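Local coordinates for protein DNA polymerase sliding clamp (Archaeoglobus fulgidus, PDB 1RWZ) that probably acts as a ring-shaped homotrimeric clamp that encircles DNA and tethers the replicative polymerase and other DNA-processing proteins to it, at residues Thr15-Ala25 with Met71-Lys79. Residues are numbered along the deposited sequence; the frame is centred on the assembly and turned at random.
Sequences TRAIVALVSEA and MDRIFDISK
Helix 15-19 and helix 71-78 run roughly antiparallel, their axes 9.5 Å apart at 144°, with T15 facing F75 and S23, in the turn beyond the first helix, beside M71. They are the paired helices of the N-terminal half of a PCNA subunit, which in the sliding-clamp fold line the channel that DNA passes through. M71, at the start of helix 71-78, packs its side chain against both helix 15-19 and the start of strand 24-30. Its chi1 (-61°) sets CG against CB of A25, and the bends at chi2 and chi3 turn the methyl CE back to CB of I18 at 3.8 Å. A flexible thioether suits a place bounded by a helix on one side and a strand on the other. Farther along, the short T15 brings its methyl CG2 onto the backbone of the other helix: anti to the backbone N, it comes within 3.5 Å of CA of F75. The hydroxyl OG1 of this buried threonine is satisfied within its own helix by the carbonyl of L11. V19 covers one face of the F75 ring, its CG1 standing 4.1 Å from the centroid and 16° off the normal in a CH-pi contact, whereas CG2 of T15 meets the ring edge near its plane. The aliphatic CB and CG of R16 reach CE1 of F75, and the extended chain carries its guanidinium onward to an exposed position. At the start of helix 71-78, the carbonyl O of S23 accepts two weak bonds, from N of M71 at 2.8 Å and from N of D72, tying the turn to the first helical turn. D72 turns its carboxylate back toward that turn, where one water donates both to its OD1 at 3.2 Å and to the carbonyl O of V19 at 3.0 Å.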
ATOM      1  N   THR A  15     -16.843  -7.691  13.068  1.00 16.22           N
ATOM      2  CA  THR A  15     -16.924  -6.331  13.589  1.00 17.13           C
ATOM      3  C   THR A  15     -17.015  -5.370  12.409  1.00 16.89           C
ATOM      4  O   THR A  15     -17.837  -4.448  12.403  1.00 17.69           O
ATOM      5  CB  THR A  15     -15.679  -5.994  14.451  1.00 17.74           C
ATOM      6  OG1 THR A  15     -15.698  -6.799  15.636  1.00 19.11           O
ATOM      7  CG2 THR A  15     -15.682  -4.522  14.855  1.00 18.38           C
ATOM      8  N   ARG A  16     -16.182  -5.593  11.401  1.00 17.07           N
ATOM      9  CA  ARG A  16     -16.185  -4.738  10.220  1.00 18.32           C
ATOM     10  C   ARG A  16     -17.518  -4.814   9.476  1.00 18.10           C
ATOM     11  O   ARG A  16     -18.007  -3.803   8.965  1.00 18.02           O
ATOM     12  CB  ARG A  16     -15.056  -5.125   9.266  1.00 19.95           C
ATOM     13  CG  ARG A  16     -14.995  -4.254   8.017  1.00 23.86           C
ATOM     14  CD  ARG A  16     -13.784  -4.573   7.161  1.00 26.86           C
ATOM     15  NE  ARG A  16     -13.711  -3.710   5.984  1.00 31.38           N
ATOM     16  CZ  ARG A  16     -12.727  -3.752   5.091  1.00 33.05           C
ATOM     17  NH1 ARG A  16     -11.732  -4.618   5.240  1.00 34.46           N
ATOM     18  NH2 ARG A  16     -12.732  -2.925   4.052  1.00 34.60           N
ATOM     19  N   ALA A  17     -18.100  -6.010   9.418  1.00 17.29           N
ATOM     20  CA  ALA A  17     -19.369  -6.205   8.721  1.00 17.53           C
ATOM     21  C   ALA A  17     -20.504  -5.424   9.373  1.00 17.59           C
ATOM     22  O   ALA A  17     -21.370  -4.886   8.683  1.00 17.81           O
ATOM     23  CB  ALA A  17     -19.720  -7.690   8.676  1.00 17.70           C
ATOM     24  N   ILE A  18     -20.498  -5.365  10.701  1.00 17.35           N
ATOM     25  CA  ILE A  18     -21.543  -4.662  11.437  1.00 18.32           C
ATOM     26  C   ILE A  18     -21.351  -3.149  11.434  1.00 18.94           C
ATOM     27  O   ILE A  18     -22.300  -2.403  11.194  1.00 18.91           O
ATOM     28  CB  ILE A  18     -21.614  -5.144  12.904  1.00 18.47           C
ATOM     29  CG1 ILE A  18     -22.028  -6.618  12.946  1.00 18.28           C
ATOM     30  CG2 ILE A  18     -22.617  -4.307  13.692  1.00 19.12           C
ATOM     31  CD1 ILE A  18     -21.991  -7.226  14.332  1.00 18.72           C
ATOM     32  N   VAL A  19     -20.126  -2.698  11.691  1.00 18.55           N
ATOM     33  CA  VAL A  19     -19.854  -1.265  11.743  1.00 20.00           C
ATOM     34  C   VAL A  19     -20.059  -0.600  10.383  1.00 20.31           C
ATOM     35  O   VAL A  19     -20.179   0.623  10.287  1.00 20.59           O
ATOM     36  CB  VAL A  19     -18.414  -0.983  12.272  1.00 19.92           C
ATOM     37  CG1 VAL A  19     -17.388  -1.264  11.195  1.00 19.87           C
ATOM     38  CG2 VAL A  19     -18.315   0.458  12.765  1.00 21.10           C
ATOM     39  N   ALA A  20     -20.104  -1.405   9.328  1.00 21.00           N
ATOM     40  CA  ALA A  20     -20.322  -0.868   7.993  1.00 21.41           C
ATOM     41  C   ALA A  20     -21.685  -0.172   7.949  1.00 21.82           C
ATOM     42  O   ALA A  20     -21.883   0.774   7.184  1.00 21.98           O
ATOM     43  CB  ALA A  20     -20.274  -1.991   6.961  1.00 22.20           C
ATOM     44  N   LEU A  21     -22.615  -0.638   8.778  1.00 21.81           N
ATOM     45  CA  LEU A  21     -23.958  -0.065   8.814  1.00 22.70           C
ATOM     46  C   LEU A  21     -24.296   0.748  10.060  1.00 22.87           C
ATOM     47  O   LEU A  21     -24.983   1.762   9.959  1.00 23.27           O
ATOM     48  CB  LEU A  21     -25.016  -1.166   8.651  1.00 22.41           C
ATOM     49  CG  LEU A  21     -25.023  -1.981   7.356  1.00 22.95           C
ATOM     50  CD1 LEU A  21     -26.266  -2.869   7.341  1.00 23.20           C
ATOM     51  CD2 LEU A  21     -25.014  -1.058   6.145  1.00 23.71           C
ATOM     52  N   VAL A  22     -23.831   0.309  11.228  1.00 22.29           N
ATOM     53  CA  VAL A  22     -24.139   1.011  12.475  1.00 22.05           C
ATOM     54  C   VAL A  22     -22.931   1.208  13.392  1.00 23.01           C
ATOM     55  O   VAL A  22     -21.940   0.485  13.296  1.00 22.03           O
ATOM     56  CB  VAL A  22     -25.239   0.270  13.276  1.00 21.62           C
ATOM     57  CG1 VAL A  22     -26.538   0.226  12.467  1.00 21.38           C
ATOM     58  CG2 VAL A  22     -24.783  -1.143  13.613  1.00 21.46           C
ATOM     59  N   SER A  23     -23.028   2.181  14.295  1.00 23.44           N
ATOM     60  CA  SER A  23     -21.936   2.470  15.218  1.00 24.39           C
ATOM     61  C   SER A  23     -22.146   1.828  16.586  1.00 24.47           C
ATOM     62  O   SER A  23     -21.231   1.794  17.410  1.00 24.43           O
ATOM     63  CB  SER A  23     -21.766   3.984  15.370  1.00 25.60           C
ATOM     64  OG  SER A  23     -22.928   4.570  15.918  1.00 27.30           O
ATOM     65  N   GLU A  24     -23.355   1.330  16.825  1.00 24.37           N
ATOM     66  CA  GLU A  24     -23.697   0.662  18.077  1.00 24.91           C
ATOM     67  C   GLU A  24     -24.555  -0.533  17.707  1.00 23.87           C
ATOM     68  O   GLU A  24     -25.269  -0.497  16.705  1.00 23.41           O
ATOM     69  CB  GLU A  24     -24.531   1.562  18.989  1.00 28.23           C
ATOM     70  CG  GLU A  24     -24.006   2.960  19.199  1.00 32.57           C
ATOM     71  CD  GLU A  24     -24.893   3.741  20.143  1.00 34.50           C
ATOM     72  OE1 GLU A  24     -26.123   3.758  19.918  1.00 36.78           O
ATOM     73  OE2 GLU A  24     -24.366   4.336  21.107  1.00 36.68           O
ATOM     74  N   ALA A  25     -24.511  -1.581  18.519  1.00 22.60           N
ATOM     75  CA  ALA A  25     -25.306  -2.761  18.225  1.00 21.98           C
ATOM     76  C   ALA A  25     -25.499  -3.667  19.424  1.00 21.27           C
ATOM     77  O   ALA A  25     -24.689  -3.674  20.354  1.00 21.64           O
ATOM     78  CB  ALA A  25     -24.660  -3.546  17.084  1.00 21.92           C
ATOM     79  N   MET A  71     -19.687  -0.235  18.477  1.00 23.54           N
ATOM     80  CA  MET A  71     -18.976  -0.867  17.378  1.00 23.98           C
ATOM     81  C   MET A  71     -17.812  -0.063  16.809  1.00 23.87           C
ATOM     82  O   MET A  71     -16.849  -0.646  16.316  1.00 23.63           O
ATOM     83  CB  MET A  71     -19.960  -1.234  16.266  1.00 24.56           C
ATOM     84  CG  MET A  71     -21.030  -2.222  16.709  1.00 25.91           C
ATOM     85  SD  MET A  71     -20.357  -3.710  17.488  1.00 28.44           S
ATOM     86  CE  MET A  71     -19.646  -4.519  16.077  1.00 27.43           C
ATOM     87  N   ASP A  72     -17.885   1.265  16.861  1.00 24.27           N
ATOM     88  CA  ASP A  72     -16.775   2.064  16.348  1.00 25.27           C
ATOM     89  C   ASP A  72     -15.527   1.766  17.179  1.00 25.30           C
ATOM     90  O   ASP A  72     -14.431   1.628  16.638  1.00 25.01           O
ATOM     91  CB  ASP A  72     -17.080   3.564  16.415  1.00 26.59           C
ATOM     92  CG  ASP A  72     -18.164   3.991  15.443  1.00 28.12           C
ATOM     93  OD1 ASP A  72     -18.198   3.469  14.309  1.00 28.67           O
ATOM     94  OD2 ASP A  72     -18.972   4.865  15.812  1.00 30.10           O
ATOM     95  N   ARG A  73     -15.701   1.658  18.495  1.00 25.80           N
ATOM     96  CA  ARG A  73     -14.578   1.375  19.388  1.00 26.42           C
ATOM     97  C   ARG A  73     -13.984  -0.011  19.176  1.00 26.32           C
ATOM     98  O   ARG A  73     -12.768  -0.152  19.041  1.00 26.03           O
ATOM     99  CB  ARG A  73     -15.001   1.516  20.850  1.00 28.03           C
ATOM    100  CG  ARG A  73     -15.239   2.942  21.292  1.00 30.34           C
ATOM    101  CD  ARG A  73     -15.496   3.007  22.791  1.00 32.92           C
ATOM    102  NE  ARG A  73     -15.724   4.372  23.254  1.00 35.13           N
ATOM    103  CZ  ARG A  73     -14.810   5.340  23.224  1.00 36.15           C
ATOM    104  NH1 ARG A  73     -13.594   5.098  22.754  1.00 36.78           N
ATOM    105  NH2 ARG A  73     -15.119   6.555  23.660  1.00 37.09           N
ATOM    106  N   ILE A  74     -14.833  -1.036  19.159  1.00 25.91           N
ATOM    107  CA  ILE A  74     -14.347  -2.395  18.960  1.00 25.94           C
ATOM    108  C   ILE A  74     -13.633  -2.485  17.616  1.00 25.90           C
ATOM    109  O   ILE A  74     -12.617  -3.166  17.486  1.00 25.49           O
ATOM    110  CB  ILE A  74     -15.499  -3.434  18.996  1.00 26.36           C
ATOM    111  CG1 ILE A  74     -16.179  -3.420  20.367  1.00 26.20           C
ATOM    112  CG2 ILE A  74     -14.955  -4.831  18.706  1.00 26.08           C
ATOM    113  CD1 ILE A  74     -15.251  -3.727  21.526  1.00 26.41           C
ATOM    114  N   PHE A  75     -14.160  -1.787  16.615  1.00 25.92           N
ATOM    115  CA  PHE A  75     -13.542  -1.805  15.300  1.00 26.52           C
ATOM    116  C   PHE A  75     -12.167  -1.150  15.366  1.00 27.14           C
ATOM    117  O   PHE A  75     -11.199  -1.654  14.799  1.00 27.10           O
ATOM    118  CB  PHE A  75     -14.413  -1.066  14.282  1.00 26.88           C
ATOM    119  CG  PHE A  75     -13.854  -1.080  12.888  1.00 27.39           C
ATOM    120  CD1 PHE A  75     -13.519  -2.283  12.274  1.00 27.53           C
ATOM    121  CD2 PHE A  75     -13.667   0.105  12.186  1.00 28.00           C
ATOM    122  CE1 PHE A  75     -13.006  -2.307  10.980  1.00 27.84           C
ATOM    123  CE2 PHE A  75     -13.156   0.090  10.891  1.00 28.63           C
ATOM    124  CZ  PHE A  75     -12.827  -1.119  10.288  1.00 28.30           C
ATOM    125  N   ASP A  76     -12.086  -0.025  16.065  1.00 27.61           N
ATOM    126  CA  ASP A  76     -10.822   0.682  16.191  1.00 29.00           C
ATOM    127  C   ASP A  76      -9.802  -0.215  16.888  1.00 29.05           C
ATOM    128  O   ASP A  76      -8.677  -0.366  16.417  1.00 29.07           O
ATOM    129  CB  ASP A  76     -11.024   1.982  16.972  1.00 30.39           C
ATOM    130  CG  ASP A  76      -9.813   2.892  16.911  1.00 31.99           C
ATOM    131  OD1 ASP A  76      -9.172   2.960  15.840  1.00 33.29           O
ATOM    132  OD2 ASP A  76      -9.511   3.551  17.927  1.00 33.48           O
ATOM    133  N   ILE A  77     -10.210  -0.827  17.995  1.00 29.28           N
ATOM    134  CA  ILE A  77      -9.335  -1.717  18.754  1.00 29.75           C
ATOM    135  C   ILE A  77      -8.959  -2.966  17.955  1.00 29.62           C
ATOM    136  O   ILE A  77      -7.839  -3.465  18.068  1.00 29.08           O
ATOM    137  CB  ILE A  77     -10.004  -2.166  20.078  1.00 30.26           C
ATOM    138  CG1 ILE A  77     -10.249  -0.954  20.979  1.00 31.24           C
ATOM    139  CG2 ILE A  77      -9.130  -3.188  20.788  1.00 31.76           C
ATOM    140  CD1 ILE A  77      -8.982  -0.227  21.410  1.00 32.46           C
ATOM    141  N   SER A  78      -9.891  -3.465  17.148  1.00 29.42           N
ATOM    142  CA  SER A  78      -9.639  -4.661  16.347  1.00 29.05           C
ATOM    143  C   SER A  78      -8.514  -4.443  15.339  1.00 28.84           C
ATOM    144  O   SER A  78      -7.916  -5.400  14.851  1.00 28.45           O
ATOM    145  CB  SER A  78     -10.907  -5.090  15.602  1.00 29.24           C
ATOM    146  OG  SER A  78     -11.219  -4.185  14.557  1.00 28.70           O
ATOM    147  N   LYS A  79      -8.229  -3.185  15.018  1.00 29.92           N
ATOM    148  CA  LYS A  79      -7.168  -2.878  14.068  1.00 30.04           C
ATOM    149  C   LYS A  79      -5.792  -3.176  14.659  1.00 30.01           C
ATOM    150  O   LYS A  79      -4.816  -3.324  13.928  1.00 30.11           O
ATOM    151  CB  LYS A  79      -7.246  -1.411  13.640  1.00 31.39           C
ATOM    152  CG  LYS A  79      -8.480  -1.084  12.816  1.00 32.40           C
ATOM    153  CD  LYS A  79      -8.568   0.397  12.503  1.00 34.03           C
ATOM    154  CE  LYS A  79      -9.800   0.696  11.664  1.00 34.92           C
ATOM    155  NZ  LYS A  79      -9.912   2.145  11.337  1.00 36.44           N
TER
HETATM  156  O   HOH W   1     -20.387   3.031  12.066  1.00 45.56           O